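PDB 4GB7: 6-aminohexanoate-dimer hydrolase from Bacillus anthracis, which probably hydrolyses the amide bond of linear 6-aminohexanoate dimers, a nylon by-product, as a member of the serine beta-lactamase-like family. Local coordinates for residues 148-153 against 184-189; 343-348 against 354-359. All blocks are in the same frame, centred on the assembly; numbering follows the deposited sequence.

Contact 1: residues 148-153 against 184-189; sequences AIIQSL and QLMDMQ
Met-186, present as selenomethionine, spans most of the gap between helices 143-155 and 182-186 and meets Ile-150 and Gln-151 at its far end. The backbones stay well apart, with 8.5 Å between the CA atoms of Ile-150 and Met-186. From CB, which starts toward the other helix, the chain turns to CG, set beside the backbone N and anti to the carbonyl carbon (chi1 -72°). Met-186 CG only grazes the CG2 methyl of Ile-150, at 4.2 Å. A bend at chi2 (-74°) then places the selenium, which makes the main apolar contact: SE of Met-186 lies 3.9 Å from CG2 of Ile-150 and almost as near to its CB, as the two side chains run antiparallel past one another. A second bend at chi3 (-91°) brings the terminal CE of Met-186 round to the neighbouring glutamine, 3.8 Å from OE1 of Gln-151, while CE also keeps Ile-150 CG2 within 4.1 Å. The Gln-151 side chain, bent at chi2, lies roughly perpendicular to Met-186, and its NE2 is hydrogen-bonded to Glu-155 one turn further along the same helix.

The first of the two helices begins at the lysine of an SxxK-like sequence, consistent with the active-site helix of serine beta-lactamases and penicillin-binding proteins. The second breaks off directly after Met-186 in a Schellman motif, with Met-188 at positive phi as the C-prime residue; Gln-189 N returns to Gln-184 O and Met-188 N to Leu-185 O. Met-186 is also covered by Leu-257 of helix 251-265, and Ile-150 packs on Leu-161. Within helix 143-155, Ala-148 O accepts hydrogen bonds from both N and OG of Ser-152, which reach it from opposite faces of its carbonyl plane, OG at 2.9 Å.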
ATOM      1  N   ALA A 148      -5.208   7.447  -6.211  1.00 17.15           N
ATOM      2  CA  ALA A 148      -4.758   8.757  -6.684  1.00 18.39           C
ATOM      3  C   ALA A 148      -5.090   8.973  -8.146  1.00 17.14           C
ATOM      4  O   ALA A 148      -5.521  10.076  -8.513  1.00 19.28           O
ATOM      5  CB  ALA A 148      -3.266   8.902  -6.462  1.00 17.34           C
ATOM      6  N   ILE A 149      -4.875   7.937  -8.969  1.00 16.82           N
ATOM      7  CA  ILE A 149      -5.135   8.016 -10.417  1.00 16.47           C
ATOM      8  C   ILE A 149      -6.628   8.068 -10.664  1.00 16.89           C
ATOM      9  O   ILE A 149      -7.080   8.837 -11.552  1.00 19.39           O
ATOM     10  CB  ILE A 149      -4.441   6.883 -11.242  1.00 18.49           C
ATOM     11  CG1 ILE A 149      -2.905   7.021 -11.059  1.00 20.98           C
ATOM     12  CG2 ILE A 149      -4.845   6.932 -12.728  1.00 18.26           C
ATOM     13  CD1 ILE A 149      -2.098   5.794 -11.443  1.00 25.00           C
ATOM     14  N   ILE A 150      -7.407   7.280  -9.919  1.00 17.84           N
ATOM     15  CA  ILE A 150      -8.864   7.399 -10.034  1.00 16.97           C
ATOM     16  C   ILE A 150      -9.366   8.824  -9.766  1.00 18.05           C
ATOM     17  O   ILE A 150     -10.183   9.400 -10.547  1.00 19.22           O
ATOM     18  CB  ILE A 150      -9.601   6.419  -9.107  1.00 17.96           C
ATOM     19  CG1 ILE A 150      -9.478   4.980  -9.671  1.00 16.97           C
ATOM     20  CG2 ILE A 150     -11.085   6.814  -8.960  1.00 17.74           C
ATOM     21  CD1 ILE A 150     -10.219   4.647 -10.971  1.00 18.93           C
ATOM     22  N   GLN A 151      -8.840   9.424  -8.715  1.00 19.07           N
ATOM     23  CA  GLN A 151      -9.220  10.807  -8.348  1.00 18.45           C
ATOM     24  C   GLN A 151      -8.835  11.784  -9.459  1.00 18.40           C
ATOM     25  O   GLN A 151      -9.624  12.688  -9.808  1.00 20.57           O
ATOM     26  CB  GLN A 151      -8.594  11.236  -7.032  1.00 19.60           C
ATOM     27  CG  GLN A 151      -9.242  12.470  -6.402  1.00 20.88           C
ATOM     28  CD  GLN A 151     -10.692  12.203  -6.033  1.00 24.92           C
ATOM     29  OE1 GLN A 151     -11.019  11.162  -5.441  1.00 24.09           O
ATOM     30  NE2 GLN A 151     -11.576  13.103  -6.419  1.00 23.05           N
ATOM     31  N   SER A 152      -7.637  11.592 -10.028  1.00 19.36           N
ATOM     32  CA  SER A 152      -7.153  12.445 -11.141  1.00 17.56           C
ATOM     33  C   SER A 152      -8.097  12.307 -12.332  1.00 20.34           C
ATOM     34  O   SER A 152      -8.499  13.302 -12.907  1.00 22.15           O
ATOM     35  CB  SER A 152      -5.733  12.086 -11.564  1.00 21.48           C
ATOM     36  OG  SER A 152      -4.870  12.169 -10.447  1.00 22.55           O
ATOM     37  N   LEU A 153      -8.422  11.076 -12.719  1.00 18.22           N
ATOM     38  CA  LEU A 153      -9.306  10.872 -13.864  1.00 18.91           C
ATOM     39  C   LEU A 153     -10.688  11.449 -13.665  1.00 18.99           C
ATOM     40  O   LEU A 153     -11.321  11.989 -14.630  1.00 19.34           O
ATOM     41  CB  LEU A 153      -9.381   9.381 -14.210  1.00 20.69           C
ATOM     42  CG  LEU A 153      -8.141   8.717 -14.801  1.00 21.08           C
ATOM     43  CD1 LEU A 153      -8.292   7.213 -14.715  1.00 25.72           C
ATOM     44  CD2 LEU A 153      -7.919   9.132 -16.236  1.00 23.61           C
ATOM     45  N   GLN A 184     -17.888   3.804  -3.937  1.00 22.20           N
ATOM     46  CA  GLN A 184     -17.993   2.610  -3.060  1.00 21.50           C
ATOM     47  C   GLN A 184     -16.748   1.754  -3.068  1.00 19.03           C
ATOM     48  O   GLN A 184     -16.287   1.270  -2.002  1.00 19.92           O
ATOM     49  CB  GLN A 184     -19.268   1.812  -3.378  1.00 20.52           C
ATOM     50  CG  GLN A 184     -20.490   2.589  -2.905  1.00 19.24           C
ATOM     51  CD  GLN A 184     -21.819   2.080  -3.523  1.00 22.05           C
ATOM     52  OE1 GLN A 184     -21.828   1.253  -4.494  1.00 20.89           O
ATOM     53  NE2 GLN A 184     -22.930   2.578  -3.002  1.00 26.09           N
ATOM     54  N   LEU A 185     -16.185   1.567  -4.256  1.00 18.68           N
ATOM     55  CA  LEU A 185     -14.921   0.825  -4.406  1.00 20.00           C
ATOM     56  C   LEU A 185     -13.776   1.562  -3.703  1.00 18.49           C
ATOM     57  O   LEU A 185     -12.984   0.948  -2.893  1.00 18.07           O
ATOM     58  CB  LEU A 185     -14.609   0.578  -5.885  1.00 20.46           C
ATOM     59  CG  LEU A 185     -15.555  -0.329  -6.651  1.00 18.65           C
ATOM     60  CD1 LEU A 185     -15.430  -0.145  -8.163  1.00 20.71           C
ATOM     61  CD2 LEU A 185     -15.383  -1.806  -6.334  1.00 18.69           C
HETATM   62  N   MSE A 186     -13.653   2.845  -4.007  1.00 18.23           N
HETATM   63  CA  MSE A 186     -12.661   3.734  -3.351  1.00 19.39           C
HETATM   64  C   MSE A 186     -12.710   3.667  -1.813  1.00 17.63           C
HETATM   65  O   MSE A 186     -11.656   3.692  -1.129  1.00 19.35           O
HETATM   66  CB  MSE A 186     -12.854   5.183  -3.817  1.00 20.77           C
HETATM   67  CG  MSE A 186     -12.420   5.478  -5.244  1.00 20.47           C
HETATM   68 SE   MSE A 186     -10.491   5.528  -5.338  0.70 21.23          SE
HETATM   69  CE  MSE A 186     -10.339   7.401  -4.999  1.00 19.98           C
ATOM     70  N   ASP A 187     -13.924   3.545  -1.267  1.00 18.38           N
ATOM     71  CA  ASP A 187     -14.118   3.517   0.180  1.00 19.66           C
ATOM     72  C   ASP A 187     -14.191   2.111   0.789  1.00 17.83           C
ATOM     73  O   ASP A 187     -14.524   1.980   1.983  1.00 21.21           O
ATOM     74  CB  ASP A 187     -15.372   4.335   0.560  1.00 22.18           C
ATOM     75  CG  ASP A 187     -15.175   5.842   0.357  1.00 23.19           C
ATOM     76  OD1 ASP A 187     -14.017   6.287   0.433  1.00 20.73           O
ATOM     77  OD2 ASP A 187     -16.160   6.544   0.059  1.00 23.04           O
HETATM   78  N   MSE A 188     -13.935   1.075  -0.009  1.00 18.70           N
HETATM   79  CA  MSE A 188     -13.942  -0.287   0.489  1.00 18.26           C
HETATM   80  C   MSE A 188     -15.316  -0.629   1.119  1.00 19.70           C
HETATM   81  O   MSE A 188     -15.417  -1.168   2.177  1.00 18.71           O
HETATM   82  CB  MSE A 188     -12.783  -0.507   1.469  1.00 18.41           C
HETATM   83  CG  MSE A 188     -11.486  -0.622   0.754  1.00 18.13           C
HETATM   84 SE   MSE A 188     -11.253  -2.002  -0.483  0.70 21.53          SE
HETATM   85  CE  MSE A 188      -9.323  -1.966  -0.531  1.00 20.38           C
ATOM     86  N   GLN A 189     -16.381  -0.290   0.414  1.00 19.91           N
ATOM     87  CA  GLN A 189     -17.713  -0.587   0.871  1.00 21.97           C
ATOM     88  C   GLN A 189     -18.438  -1.648  -0.009  1.00 20.89           C
ATOM     89  O   GLN A 189     -19.685  -1.704  -0.075  1.00 22.90           O
ATOM     90  CB  GLN A 189     -18.514   0.687   0.979  1.00 23.40           C
ATOM     91  CG  GLN A 189     -18.065   1.620   2.089  1.00 25.85           C
ATOM     92  CD  GLN A 189     -18.723   2.961   2.010  1.00 28.37           C
ATOM     93  OE1 GLN A 189     -19.368   3.292   1.014  1.00 36.59           O
ATOM     94  NE2 GLN A 189     -18.600   3.738   3.067  1.00 41.69           N
TER

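Contact 2: residues 343-348 against 354-359; sequences GELAIG and SYHNQW
Leu-345 and Ser-354 meet where a loop is bridged to the first strand of a beta hairpin with a two-residue type I' turn, from His-356 to Trp-359. Ala-346 and Ser-354 form a single beta bridge, fastened by Tyr-355 N, which donates to Leu-345 O at 2.9 Å. Ser-354, at the start of the strand, has OG beside its backbone N (chi1 -60°), from where Ser-354 OG donates to Glu-344 O of the loop at 2.6 Å. Leu-345 itself has left-handed helical backbone angles, and its side chain points toward the strand. CB of Leu-345 sits 3.3 Å from Tyr-355 O, and CD1 reaches over one face of the His-356 imidazole in a CH-pi contact, 3.5 Å from the ring centroid and 24° off the normal. Beyond the bridge, the CG2 methyl of Ile-347 rests against CB of Tyr-355, the two side chains roughly perpendicular.

The imidazole is held from several directions. Asn-357 ND2 lies over the centre of the face opposite Leu-345, 3.1 Å above the plane, so the ring is sandwiched, while ND1 is hydrogen-bonded to Asp-187. Further out, the Tyr-355 ring meets Trp-360 edge-to-face and Phe-247 at an angle of about 55°; this side chain also touches residues of a putative SxxK catalytic motif, which places the hairpin probably beside the active site.

A water extends the serine's link to the loop: it donates to Ser-354 OG and accepts from Gly-343 N, at 2.9 Å from each atom.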
ATOM      1  N   GLY A 343     -16.520   8.832  13.162  1.00 26.44           N
ATOM      2  CA  GLY A 343     -17.892   8.380  12.906  1.00 31.70           C
ATOM      3  C   GLY A 343     -18.334   8.430  11.448  1.00 33.32           C
ATOM      4  O   GLY A 343     -19.426   7.903  11.072  1.00 32.31           O
ATOM      5  N   GLU A 344     -17.525   9.085  10.625  1.00 25.78           N
ATOM      6  CA  GLU A 344     -17.779   9.152   9.181  1.00 27.14           C
ATOM      7  C   GLU A 344     -16.868   8.143   8.515  1.00 25.86           C
ATOM      8  O   GLU A 344     -15.663   8.077   8.847  1.00 23.58           O
ATOM      9  CB  GLU A 344     -17.471  10.533   8.597  1.00 26.03           C
ATOM     10  CG  GLU A 344     -18.329  11.644   9.156  1.00 35.74           C
ATOM     11  CD  GLU A 344     -17.969  13.015   8.620  1.00 37.96           C
ATOM     12  OE1 GLU A 344     -16.808  13.253   8.167  1.00 30.85           O
ATOM     13  OE2 GLU A 344     -18.878  13.866   8.673  1.00 42.55           O
ATOM     14  N   LEU A 345     -17.444   7.365   7.599  1.00 23.00           N
ATOM     15  CA  LEU A 345     -16.698   6.341   6.854  1.00 21.57           C
ATOM     16  C   LEU A 345     -15.960   5.433   7.832  1.00 22.88           C
ATOM     17  O   LEU A 345     -14.792   5.081   7.607  1.00 22.21           O
ATOM     18  CB  LEU A 345     -15.739   6.984   5.828  1.00 22.98           C
ATOM     19  CG  LEU A 345     -16.419   7.778   4.708  1.00 23.90           C
ATOM     20  CD1 LEU A 345     -15.414   8.587   3.898  1.00 24.14           C
ATOM     21  CD2 LEU A 345     -17.261   6.868   3.826  1.00 27.82           C
ATOM     22  N   ALA A 346     -16.655   5.020   8.885  1.00 21.00           N
ATOM     23  CA  ALA A 346     -16.042   4.196   9.935  1.00 19.24           C
ATOM     24  C   ALA A 346     -15.797   2.806   9.386  1.00 22.72           C
ATOM     25  O   ALA A 346     -16.512   2.347   8.497  1.00 22.99           O
ATOM     26  CB  ALA A 346     -16.932   4.102  11.156  1.00 22.29           C
ATOM     27  N   ILE A 347     -14.794   2.126   9.931  1.00 21.18           N
ATOM     28  CA  ILE A 347     -14.459   0.789   9.465  1.00 21.85           C
ATOM     29  C   ILE A 347     -15.370  -0.301  10.082  1.00 22.09           C
ATOM     30  O   ILE A 347     -15.272  -1.485   9.746  1.00 26.62           O
ATOM     31  CB  ILE A 347     -12.959   0.454   9.636  1.00 20.46           C
ATOM     32  CG1 ILE A 347     -12.521   0.476  11.105  1.00 20.09           C
ATOM     33  CG2 ILE A 347     -12.169   1.383   8.756  1.00 22.40           C
ATOM     34  CD1 ILE A 347     -11.146  -0.118  11.365  1.00 23.96           C
ATOM     35  N   GLY A 348     -16.286   0.114  10.954  1.00 24.98           N
ATOM     36  CA  GLY A 348     -17.260  -0.795  11.548  1.00 27.92           C
ATOM     37  C   GLY A 348     -18.117  -0.001  12.512  1.00 31.81           C
ATOM     38  O   GLY A 348     -17.824   1.157  12.790  1.00 29.75           O
ATOM     39  N   SER A 354     -11.424   5.383  10.486  1.00 21.01           N
ATOM     40  CA  SER A 354     -12.190   5.549   9.260  1.00 20.21           C
ATOM     41  C   SER A 354     -11.330   5.179   8.076  1.00 19.88           C
ATOM     42  O   SER A 354     -10.132   4.948   8.218  1.00 21.50           O
ATOM     43  CB  SER A 354     -12.693   6.972   9.091  1.00 21.14           C
ATOM     44  OG  SER A 354     -13.522   7.378  10.145  1.00 21.22           O
ATOM     45  N   TYR A 355     -11.960   5.136   6.904  1.00 19.13           N
ATOM     46  CA  TYR A 355     -11.261   4.773   5.673  1.00 16.50           C
ATOM     47  C   TYR A 355     -11.902   5.533   4.517  1.00 16.74           C
ATOM     48  O   TYR A 355     -13.131   5.510   4.378  1.00 21.02           O
ATOM     49  CB  TYR A 355     -11.394   3.302   5.422  1.00 18.13           C
ATOM     50  CG  TYR A 355     -10.582   2.732   4.267  1.00 20.16           C
ATOM     51  CD1 TYR A 355     -11.020   2.821   2.959  1.00 19.88           C
ATOM     52  CD2 TYR A 355      -9.349   2.079   4.507  1.00 16.66           C
ATOM     53  CE1 TYR A 355     -10.307   2.229   1.917  1.00 17.69           C
ATOM     54  CE2 TYR A 355      -8.627   1.509   3.471  1.00 19.57           C
ATOM     55  CZ  TYR A 355      -9.078   1.614   2.177  1.00 18.26           C
ATOM     56  OH  TYR A 355      -8.397   0.988   1.167  1.00 17.09           O
ATOM     57  N   HIS A 356     -11.077   6.176   3.699  1.00 18.94           N
ATOM     58  CA  HIS A 356     -11.574   6.986   2.588  1.00 17.42           C
ATOM     59  C   HIS A 356     -10.570   6.950   1.452  1.00 19.31           C
ATOM     60  O   HIS A 356      -9.385   7.226   1.657  1.00 18.48           O
ATOM     61  CB  HIS A 356     -11.806   8.425   3.058  1.00 18.68           C
ATOM     62  CG  HIS A 356     -12.627   9.272   2.095  1.00 22.03           C
ATOM     63  ND1 HIS A 356     -13.506   8.742   1.206  1.00 22.21           N
ATOM     64  CD2 HIS A 356     -12.714  10.639   1.961  1.00 21.25           C
ATOM     65  CE1 HIS A 356     -14.085   9.729   0.507  1.00 22.76           C
ATOM     66  NE2 HIS A 356     -13.627  10.894   0.979  1.00 20.93           N
ATOM     67  N   ASN A 357     -11.021   6.588   0.250  1.00 19.39           N
ATOM     68  CA  ASN A 357     -10.216   6.678  -0.961  1.00 19.42           C
ATOM     69  C   ASN A 357      -8.854   5.982  -0.885  1.00 18.11           C
ATOM     70  O   ASN A 357      -7.826   6.489  -1.341  1.00 18.55           O
ATOM     71  CB  ASN A 357     -10.075   8.178  -1.331  1.00 18.61           C
ATOM     72  CG  ASN A 357     -11.420   8.812  -1.668  1.00 19.89           C
ATOM     73  OD1 ASN A 357     -12.328   8.118  -2.150  1.00 20.01           O
ATOM     74  ND2 ASN A 357     -11.561  10.121  -1.391  1.00 22.72           N
ATOM     75  N   GLN A 358      -8.886   4.793  -0.315  1.00 18.52           N
ATOM     76  CA  GLN A 358      -7.753   3.872  -0.197  1.00 17.55           C
ATOM     77  C   GLN A 358      -6.820   4.177   0.964  1.00 18.57           C
ATOM     78  O   GLN A 358      -5.794   3.503   1.114  1.00 18.24           O
ATOM     79  CB  GLN A 358      -7.005   3.640  -1.518  1.00 19.28           C
ATOM     80  CG  GLN A 358      -7.919   3.289  -2.723  1.00 18.00           C
ATOM     81  CD  GLN A 358      -8.510   1.883  -2.628  1.00 18.29           C
ATOM     82  OE1 GLN A 358      -7.860   0.895  -2.978  1.00 21.35           O
ATOM     83  NE2 GLN A 358      -9.788   1.795  -2.206  1.00 18.26           N
ATOM     84  N   TRP A 359      -7.182   5.169   1.788  1.00 16.59           N
ATOM     85  CA  TRP A 359      -6.386   5.557   2.989  1.00 18.06           C
ATOM     86  C   TRP A 359      -7.111   5.291   4.325  1.00 19.05           C
ATOM     87  O   TRP A 359      -8.328   5.486   4.466  1.00 19.16           O
ATOM     88  CB  TRP A 359      -6.053   7.048   2.951  1.00 16.91           C
ATOM     89  CG  TRP A 359      -5.111   7.415   1.858  1.00 17.95           C
ATOM     90  CD1 TRP A 359      -5.426   7.802   0.555  1.00 16.91           C
ATOM     91  CD2 TRP A 359      -3.685   7.538   1.966  1.00 16.27           C
ATOM     92  NE1 TRP A 359      -4.310   8.092  -0.134  1.00 17.93           N
ATOM     93  CE2 TRP A 359      -3.218   7.949   0.668  1.00 17.01           C
ATOM     94  CE3 TRP A 359      -2.745   7.296   2.982  1.00 17.74           C
ATOM     95  CZ2 TRP A 359      -1.879   8.113   0.381  1.00 17.06           C
ATOM     96  CZ3 TRP A 359      -1.408   7.487   2.686  1.00 20.13           C
ATOM     97  CH2 TRP A 359      -0.978   7.894   1.402  1.00 17.67           C
TER
HETATM   98  O   HOH W   1     -14.599   6.756  12.765  1.00 27.91           O

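Along the chain the contacts come in series, neither nesting nor crossing. Contact 1 is made first, closing off the partly helical 30 residues between segments 148-153 and 184-189. Contact 2 follows long after, drawing together a five-residue loop in front of strand 354-356. Their centres lie about 13 Å apart, and the hairpin of contact 2 packs directly on the helix end of contact 1: Met-186 O probably accepts a hydrogen bond from Gln-358 NE2, at 2.9 Å. Gln-358 also touches Lys-143, so the helical region around 182-186, the hairpin and the start of helix 143-155 are tied together.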